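Local coordinates for peptidase M3B, oligoendopeptidase F (Enterococcus faecium, PDB 2QR4), which probably hydrolyses peptide bonds in short peptides as a zinc-dependent oligoendopeptidase of the M3 family, at residues A[242-247]-A[502-507]; A[251-256]-A[438-443]; A[17-22]-A[85-90]. All coordinates share one frame; numbering follows the deposited sequence.

Contact 1: residues A[242-247]-A[502-507]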
# COMPACT_ATOMS: atom_id res chain seq x y z
N ASN A 242 -14.73 -21.55 2.28
CA ASN A 242 -14.31 -22.96 2.19
C ASN A 242 -15.13 -23.84 3.13
O ASN A 242 -14.79 -25.00 3.38
CB ASN A 242 -12.84 -23.10 2.58
CG ASN A 242 -11.90 -22.76 1.45
OD1 ASN A 242 -11.35 -21.65 1.39
ND2 ASN A 242 -11.71 -23.71 0.54
N HIS A 243 -16.21 -23.27 3.67
CA HIS A 243 -17.10 -23.98 4.59
C HIS A 243 -16.36 -24.57 5.79
O HIS A 243 -16.72 -25.61 6.32
CB HIS A 243 -17.92 -25.05 3.84
CG HIS A 243 -18.50 -24.55 2.56
ND1 HIS A 243 -17.84 -24.66 1.35
CD2 HIS A 243 -19.65 -23.89 2.29
CE1 HIS A 243 -18.57 -24.11 0.40
NE2 HIS A 243 -19.68 -23.64 0.94
N ILE A 244 -15.31 -23.86 6.21
CA ILE A 244 -14.61 -24.22 7.43
C ILE A 244 -15.24 -23.45 8.58
O ILE A 244 -15.26 -22.23 8.57
CB ILE A 244 -13.13 -23.86 7.34
CG1 ILE A 244 -12.51 -24.57 6.13
CG2 ILE A 244 -12.40 -24.24 8.63
CD1 ILE A 244 -11.05 -24.24 5.89
N PRO A 245 -15.81 -24.16 9.55
CA PRO A 245 -16.35 -23.47 10.72
C PRO A 245 -15.21 -22.84 11.51
O PRO A 245 -14.11 -23.40 11.55
CB PRO A 245 -16.98 -24.61 11.55
CG PRO A 245 -17.01 -25.82 10.66
CD PRO A 245 -15.98 -25.63 9.60
N GLU A 246 -15.46 -21.69 12.12
CA GLU A 246 -14.45 -21.02 12.94
C GLU A 246 -13.92 -21.93 14.07
O GLU A 246 -12.79 -21.79 14.52
CB GLU A 246 -15.01 -19.73 13.55
CG GLU A 246 -15.18 -18.59 12.55
CD GLU A 246 -15.23 -17.23 13.24
OE1 GLU A 246 -14.17 -16.57 13.33
OE2 GLU A 246 -16.31 -16.83 13.71
N SER A 247 -14.75 -22.87 14.51
CA SER A 247 -14.36 -23.77 15.58
C SER A 247 -13.12 -24.61 15.26
O SER A 247 -12.42 -25.01 16.17
CB SER A 247 -15.51 -24.69 15.92
OG SER A 247 -15.74 -25.57 14.84
N VAL A 502 -2.21 -19.88 6.91
CA VAL A 502 -1.24 -20.74 7.62
C VAL A 502 -1.79 -21.81 8.57
O VAL A 502 -1.15 -22.84 8.73
CB VAL A 502 -0.18 -19.94 8.42
CG1 VAL A 502 0.79 -19.29 7.49
CG2 VAL A 502 -0.86 -18.93 9.33
N PHE A 503 -2.93 -21.58 9.21
CA PHE A 503 -3.43 -22.55 10.18
C PHE A 503 -3.67 -23.89 9.53
O PHE A 503 -3.67 -24.93 10.20
CB PHE A 503 -4.72 -22.09 10.87
CG PHE A 503 -5.97 -22.32 10.07
CD1 PHE A 503 -6.86 -23.33 10.42
CD2 PHE A 503 -6.29 -21.48 8.99
CE1 PHE A 503 -8.05 -23.53 9.68
CE2 PHE A 503 -7.46 -21.67 8.25
CZ PHE A 503 -8.35 -22.69 8.59
N GLN A 504 -3.87 -23.88 8.22
CA GLN A 504 -4.15 -25.13 7.53
C GLN A 504 -2.97 -26.10 7.53
O GLN A 504 -3.16 -27.31 7.41
CB GLN A 504 -4.68 -24.87 6.12
CG GLN A 504 -6.13 -24.42 6.16
CD GLN A 504 -6.62 -23.86 4.84
OE1 GLN A 504 -6.21 -22.78 4.41
NE2 GLN A 504 -7.54 -24.58 4.21
N TYR A 505 -1.76 -25.58 7.69
CA TYR A 505 -0.60 -26.46 7.80
C TYR A 505 -0.74 -27.35 9.03
O TYR A 505 -0.45 -28.52 8.98
CB TYR A 505 0.71 -25.68 7.88
CG TYR A 505 1.12 -24.96 6.62
CD1 TYR A 505 1.36 -25.65 5.44
CD2 TYR A 505 1.29 -23.59 6.62
CE1 TYR A 505 1.75 -24.97 4.29
CE2 TYR A 505 1.68 -22.92 5.49
CZ TYR A 505 1.91 -23.59 4.33
OH TYR A 505 2.27 -22.85 3.23
N SER A 506 -1.20 -26.77 10.13
CA SER A 506 -1.25 -27.46 11.41
C SER A 506 -2.45 -28.41 11.54
O SER A 506 -2.34 -29.46 12.19
CB SER A 506 -1.28 -26.45 12.55
OG SER A 506 -0.29 -25.47 12.35
N THR A 507 -3.58 -28.03 10.96
CA THR A 507 -4.77 -28.89 11.03
C THR A 507 -4.56 -30.07 10.11
O THR A 507 -4.93 -31.21 10.44
CB THR A 507 -6.07 -28.15 10.63
OG1 THR A 507 -5.95 -27.63 9.30
CG2 THR A 507 -6.34 -26.99 11.57
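The carbonyl oxygen of Phe503 receives two backbone N-H groups in the N-terminal part of helix 503-520, from Thr507 N at 3.2 Å and, more weakly, from Ser506 N. The side chain of Phe503 points toward Ile244, and the meeting across the contact is made by one methyl group. Ile244 runs fully extended beyond CB (chi2 177°), which carries CD1 out to the edge of the Phe503 ring, near the ring plane, where it lies 4.1 Å from CZ. The same CD1 is 3.9 Å from NE2 of Gln504, the two side chains slanting past one another. On the helix side Gln504 also covers one face of the ring: its CG sits 3.6 Å above the plane of the Phe503 ring, displaced toward the rim. Phe503 CG stands between backbone N and carbonyl carbon (chi1 81°), and the ring is carried toward Ile244 CD1. The contact is small and mainly apolar, and the two residues that meet as hydrocarbon are buried. Ile244 follows a Schellman motif in which His243, at positive phi, ends helix 234-240, with Ile244 N bonded back to Leu239 O. Leu239 also packs on both Ile244 and Phe503, while Val248, Tyr249 and Leu252 of helix 246-258 and Ala443 of helix 418-454 also pack on Phe503, the Tyr249 ring at about 40° to its own, setting segment 502-507 among three other helices.

Contact 2: residues A[251-256]-A[438-443]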
# COMPACT_ATOMS: atom_id res chain seq x y z
N THR A 251 -10.22 -24.53 18.16
CA THR A 251 -9.72 -25.81 18.64
C THR A 251 -8.22 -25.96 18.44
O THR A 251 -7.51 -26.38 19.35
CB THR A 251 -10.42 -26.96 17.93
OG1 THR A 251 -11.81 -26.94 18.26
CG2 THR A 251 -9.83 -28.28 18.36
N LEU A 252 -7.74 -25.62 17.25
CA LEU A 252 -6.30 -25.68 16.96
C LEU A 252 -5.51 -24.81 17.92
O LEU A 252 -4.59 -25.28 18.59
CB LEU A 252 -6.00 -25.27 15.51
CG LEU A 252 -4.52 -25.09 15.19
CD1 LEU A 252 -3.77 -26.45 15.06
CD2 LEU A 252 -4.38 -24.28 13.92
N VAL A 253 -5.88 -23.54 18.00
CA VAL A 253 -5.16 -22.60 18.86
C VAL A 253 -5.22 -23.00 20.35
O VAL A 253 -4.22 -22.92 21.06
CB VAL A 253 -5.64 -21.14 18.63
CG1 VAL A 253 -5.07 -20.19 19.66
CG2 VAL A 253 -5.25 -20.69 17.23
N ASP A 254 -6.38 -23.47 20.80
CA ASP A 254 -6.56 -23.89 22.20
C ASP A 254 -5.80 -25.15 22.57
O ASP A 254 -5.20 -25.21 23.64
CB ASP A 254 -8.05 -24.09 22.54
CG ASP A 254 -8.81 -22.77 22.54
OD1 ASP A 254 -8.16 -21.71 22.48
OD2 ASP A 254 -10.06 -22.80 22.59
N VAL A 255 -5.85 -26.17 21.72
CA VAL A 255 -5.14 -27.41 22.02
C VAL A 255 -3.62 -27.19 21.99
O VAL A 255 -2.90 -27.68 22.86
CB VAL A 255 -5.55 -28.54 21.05
CG1 VAL A 255 -4.68 -29.76 21.28
CG2 VAL A 255 -7.04 -28.89 21.24
N VAL A 256 -3.14 -26.42 21.02
CA VAL A 256 -1.73 -26.10 20.96
C VAL A 256 -1.28 -25.31 22.18
O VAL A 256 -0.26 -25.62 22.79
CB VAL A 256 -1.35 -25.38 19.65
CG1 VAL A 256 0.07 -24.86 19.73
CG2 VAL A 256 -1.48 -26.34 18.45
N ARG A 438 4.89 -23.84 15.22
CA ARG A 438 5.29 -22.59 14.56
C ARG A 438 4.17 -22.02 13.66
O ARG A 438 3.83 -20.84 13.75
CB ARG A 438 6.60 -22.82 13.80
CG ARG A 438 7.18 -21.63 13.07
CD ARG A 438 8.68 -21.86 12.83
NE ARG A 438 9.26 -20.98 11.81
CZ ARG A 438 9.58 -19.70 12.01
NH1 ARG A 438 10.09 -18.99 11.02
NH2 ARG A 438 9.38 -19.10 13.19
N GLN A 439 3.56 -22.86 12.84
CA GLN A 439 2.47 -22.38 11.99
C GLN A 439 1.29 -21.94 12.83
O GLN A 439 0.62 -20.94 12.53
CB GLN A 439 2.07 -23.43 10.97
CG GLN A 439 3.23 -23.87 10.05
CD GLN A 439 4.01 -22.68 9.46
OE1 GLN A 439 5.23 -22.67 9.47
NE2 GLN A 439 3.29 -21.69 8.94
N THR A 440 1.03 -22.65 13.92
CA THR A 440 -0.05 -22.24 14.80
C THR A 440 0.26 -20.92 15.52
O THR A 440 -0.63 -20.10 15.70
CB THR A 440 -0.41 -23.33 15.77
OG1 THR A 440 -0.88 -24.45 15.02
CG2 THR A 440 -1.51 -22.86 16.73
N GLN A 441 1.52 -20.73 15.91
CA GLN A 441 1.99 -19.46 16.45
C GLN A 441 1.60 -18.34 15.47
O GLN A 441 1.02 -17.32 15.87
CB GLN A 441 3.51 -19.48 16.65
CG GLN A 441 4.08 -18.24 17.40
CD GLN A 441 5.61 -18.26 17.47
OE1 GLN A 441 6.25 -19.27 17.21
NE2 GLN A 441 6.20 -17.12 17.81
N PHE A 442 1.93 -18.55 14.20
CA PHE A 442 1.63 -17.60 13.14
C PHE A 442 0.12 -17.41 13.05
O PHE A 442 -0.35 -16.28 12.91
CB PHE A 442 2.20 -18.07 11.78
CG PHE A 442 3.72 -18.07 11.70
CD1 PHE A 442 4.48 -17.37 12.62
CD2 PHE A 442 4.37 -18.73 10.67
CE1 PHE A 442 5.87 -17.36 12.54
CE2 PHE A 442 5.76 -18.73 10.57
CZ PHE A 442 6.52 -18.04 11.51
N ALA A 443 -0.64 -18.51 13.12
CA ALA A 443 -2.09 -18.42 12.98
C ALA A 443 -2.70 -17.62 14.11
O ALA A 443 -3.67 -16.88 13.90
CB ALA A 443 -2.74 -19.80 12.89
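Segments 251-256 and 438-443 are both helical and cross at -121°, their short axes approaching to 10.0 Å, and Val253 and Thr440 bring their CA atoms to 6.5 Å. Thr440 carries the contact, entering among Leu252, Val253 and Val256 and dividing its two branches between them. Its methyl CG2, anti to the backbone N, lies 3.9 Å from CB of Val256 and about as far from both of that valine's methyls, the two side chains meeting tip to tip. CG2 of Thr440 also reaches the backbone of Val253, 4.2 Å from its CA. The other branch faces Leu252, whose CD1 stands 3.5 Å from OG1 of Thr440, with CD2 just behind. The first torsion of Thr440 (chi1 -63°) sets OG1 beside its own backbone N, where it hydrogen-bonds Val436 O one turn earlier. Ile559 and Met563 of helix 557-579 also touch Leu252 and Val256, respectively. Thr440 therefore plays two roles: its methyl adds to a hydrocarbon interface, while its buried hydroxyl, pressed against leucine methyls, is bonded to Val436 O in its own helix and has a probable further partner in Ser506 OG of helix 503-520.

Contact 3: residues A[17-22]-A[85-90]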
# COMPACT_ATOMS: atom_id res chain seq x y z
N GLU A 17 -12.21 -8.32 -25.96
CA GLU A 17 -13.27 -8.25 -26.93
C GLU A 17 -14.44 -9.14 -26.50
O GLU A 17 -15.58 -8.72 -26.57
CB GLU A 17 -12.77 -8.65 -28.33
CG GLU A 17 -13.19 -10.04 -28.80
CD GLU A 17 -14.39 -10.01 -29.74
OE1 GLU A 17 -14.66 -11.04 -30.42
OE2 GLU A 17 -15.06 -8.95 -29.79
N GLU A 18 -14.14 -10.35 -26.05
CA GLU A 18 -15.18 -11.26 -25.60
C GLU A 18 -16.02 -10.57 -24.54
O GLU A 18 -17.23 -10.76 -24.45
CB GLU A 18 -14.57 -12.54 -25.02
CG GLU A 18 -15.55 -13.69 -24.92
CD GLU A 18 -14.96 -14.92 -24.24
OE1 GLU A 18 -13.78 -14.89 -23.83
OE2 GLU A 18 -15.70 -15.93 -24.11
N LEU A 19 -15.35 -9.75 -23.75
CA LEU A 19 -15.94 -9.08 -22.61
C LEU A 19 -17.11 -8.19 -23.00
O LEU A 19 -17.99 -7.93 -22.18
CB LEU A 19 -14.88 -8.23 -21.94
CG LEU A 19 -15.08 -7.97 -20.47
CD1 LEU A 19 -15.22 -9.30 -19.77
CD2 LEU A 19 -13.90 -7.19 -19.97
N LYS A 20 -17.12 -7.73 -24.24
CA LYS A 20 -18.17 -6.85 -24.73
C LYS A 20 -19.51 -7.57 -24.74
O LYS A 20 -20.57 -6.95 -24.64
CB LYS A 20 -17.82 -6.31 -26.12
CG LYS A 20 -16.65 -5.33 -26.10
CD LYS A 20 -16.03 -5.11 -27.48
CE LYS A 20 -14.82 -4.17 -27.40
NZ LYS A 20 -14.01 -4.17 -28.65
N GLN A 21 -19.46 -8.90 -24.85
CA GLN A 21 -20.68 -9.71 -24.86
C GLN A 21 -21.33 -9.80 -23.47
O GLN A 21 -22.41 -10.35 -23.32
CB GLN A 21 -20.38 -11.10 -25.42
CG GLN A 21 -20.01 -11.08 -26.90
CD GLN A 21 -18.87 -12.03 -27.25
OE1 GLN A 21 -18.92 -13.22 -26.92
NE2 GLN A 21 -17.84 -11.51 -27.91
N SER A 22 -20.65 -9.25 -22.46
CA SER A 22 -21.21 -9.19 -21.11
C SER A 22 -22.52 -8.43 -21.08
O SER A 22 -23.48 -8.85 -20.43
CB SER A 22 -20.23 -8.51 -20.17
OG SER A 22 -20.65 -8.67 -18.83
N SER A 85 -13.34 -8.64 -13.69
CA SER A 85 -14.09 -8.82 -12.45
C SER A 85 -15.17 -7.77 -12.34
O SER A 85 -16.30 -8.07 -11.97
CB SER A 85 -13.18 -8.71 -11.24
OG SER A 85 -12.29 -9.81 -11.19
N GLU A 86 -14.82 -6.53 -12.67
CA GLU A 86 -15.78 -5.46 -12.61
C GLU A 86 -16.91 -5.68 -13.62
O GLU A 86 -18.09 -5.51 -13.31
CB GLU A 86 -15.10 -4.10 -12.85
CG GLU A 86 -16.01 -2.90 -12.54
CD GLU A 86 -17.08 -2.69 -13.59
OE1 GLU A 86 -16.85 -3.06 -14.77
OE2 GLU A 86 -18.16 -2.14 -13.25
N ALA A 87 -16.54 -6.08 -14.84
CA ALA A 87 -17.51 -6.19 -15.93
C ALA A 87 -18.51 -7.33 -15.71
O ALA A 87 -19.57 -7.38 -16.33
CB ALA A 87 -16.79 -6.36 -17.26
N VAL A 88 -18.18 -8.22 -14.77
CA VAL A 88 -18.91 -9.45 -14.56
C VAL A 88 -19.52 -9.45 -13.14
O VAL A 88 -20.11 -10.43 -12.68
CB VAL A 88 -17.92 -10.63 -14.82
CG1 VAL A 88 -17.64 -11.49 -13.58
CG2 VAL A 88 -18.33 -11.43 -16.03
N SER A 89 -19.40 -8.31 -12.48
CA SER A 89 -19.85 -8.16 -11.09
C SER A 89 -21.37 -8.10 -10.93
O SER A 89 -21.87 -8.21 -9.81
CB SER A 89 -19.20 -6.92 -10.45
OG SER A 89 -19.58 -5.73 -11.13
N TRP A 90 -22.11 -7.90 -12.01
CA TRP A 90 -23.58 -7.86 -11.93
C TRP A 90 -24.15 -9.27 -11.74
O TRP A 90 -25.30 -9.45 -11.33
CB TRP A 90 -24.16 -7.26 -13.20
CG TRP A 90 -23.67 -7.98 -14.42
CD1 TRP A 90 -22.61 -7.63 -15.21
CD2 TRP A 90 -24.21 -9.18 -14.97
NE1 TRP A 90 -22.46 -8.53 -16.22
CE2 TRP A 90 -23.42 -9.50 -16.10
CE3 TRP A 90 -25.29 -10.01 -14.64
CZ2 TRP A 90 -23.66 -10.64 -16.88
CZ3 TRP A 90 -25.53 -11.13 -15.41
CH2 TRP A 90 -24.72 -11.43 -16.53
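Segment 17-22, which continues helix 4-18 into a looser turn, meets the C-terminal end of helix 68-87, and the CA atoms of Ser22 and Val88 come to 6.9 Å. Past Glu18 the backbone keeps helical torsions but bonds three residues back, as in Ser22 N to Leu19 O, and this turn presents Leu19 and Ser22 to the other segment. The Ser22 hydroxyl, anti to its own amide nitrogen (chi1 -169°), donates to the carbonyl oxygen of Ala87, with OG and O 3.0 Å apart. It approaches from above the carbonyl plane, 42° out of it, with a C=O...OG angle of 138°. Trp90 folds back beside this bond: OG of Ser22 lies at the indole edge, in the ring plane, 3.2 Å from NE1 of Trp90, and that NE1 is 3.1 Å from the oxygen of Ala87, so three polar atoms cluster together. Next to them CB of Ala87 rests 4.0 Å from CG of Leu19, whose side chain also touches Lys83 and Val84 of helix 68-87 and Val46 of helix 33-63. In the same turn Ser89 grips the carbonyl oxygen of Glu86 twice, with Ser89 OG 2.6 Å from Glu86 O and Ser89 N 3.2 Å from Glu86 O, which fixes the turn leading to Trp90. The serine and alanine bond thus satisfies a carbonyl left at the end of helix 68-87, and the adjoining leucine-alanine packing gives this partly buried helix-end junction an apolar side.

Contacts 1 and 2 form one connected region: their centres are 10 Å apart, both use helix 246-258, and contact 2 is nested within the loop that contact 1 closes. They join directly where Ser506 OG lies 2.9 Å from Thr440 OG1, a probable hydrogen bond, and where Ser506 CB packs 3.5 Å from Leu252 CD1. Contact 3 stands apart in the N-terminal helical region, its centre 33 Å from that of contact 1 and 42 Å from that of contact 2, and it closes before either opens. The HEXXH sequence expected to bind the catalytic zinc lies in helix 361-379, in none of the six segments.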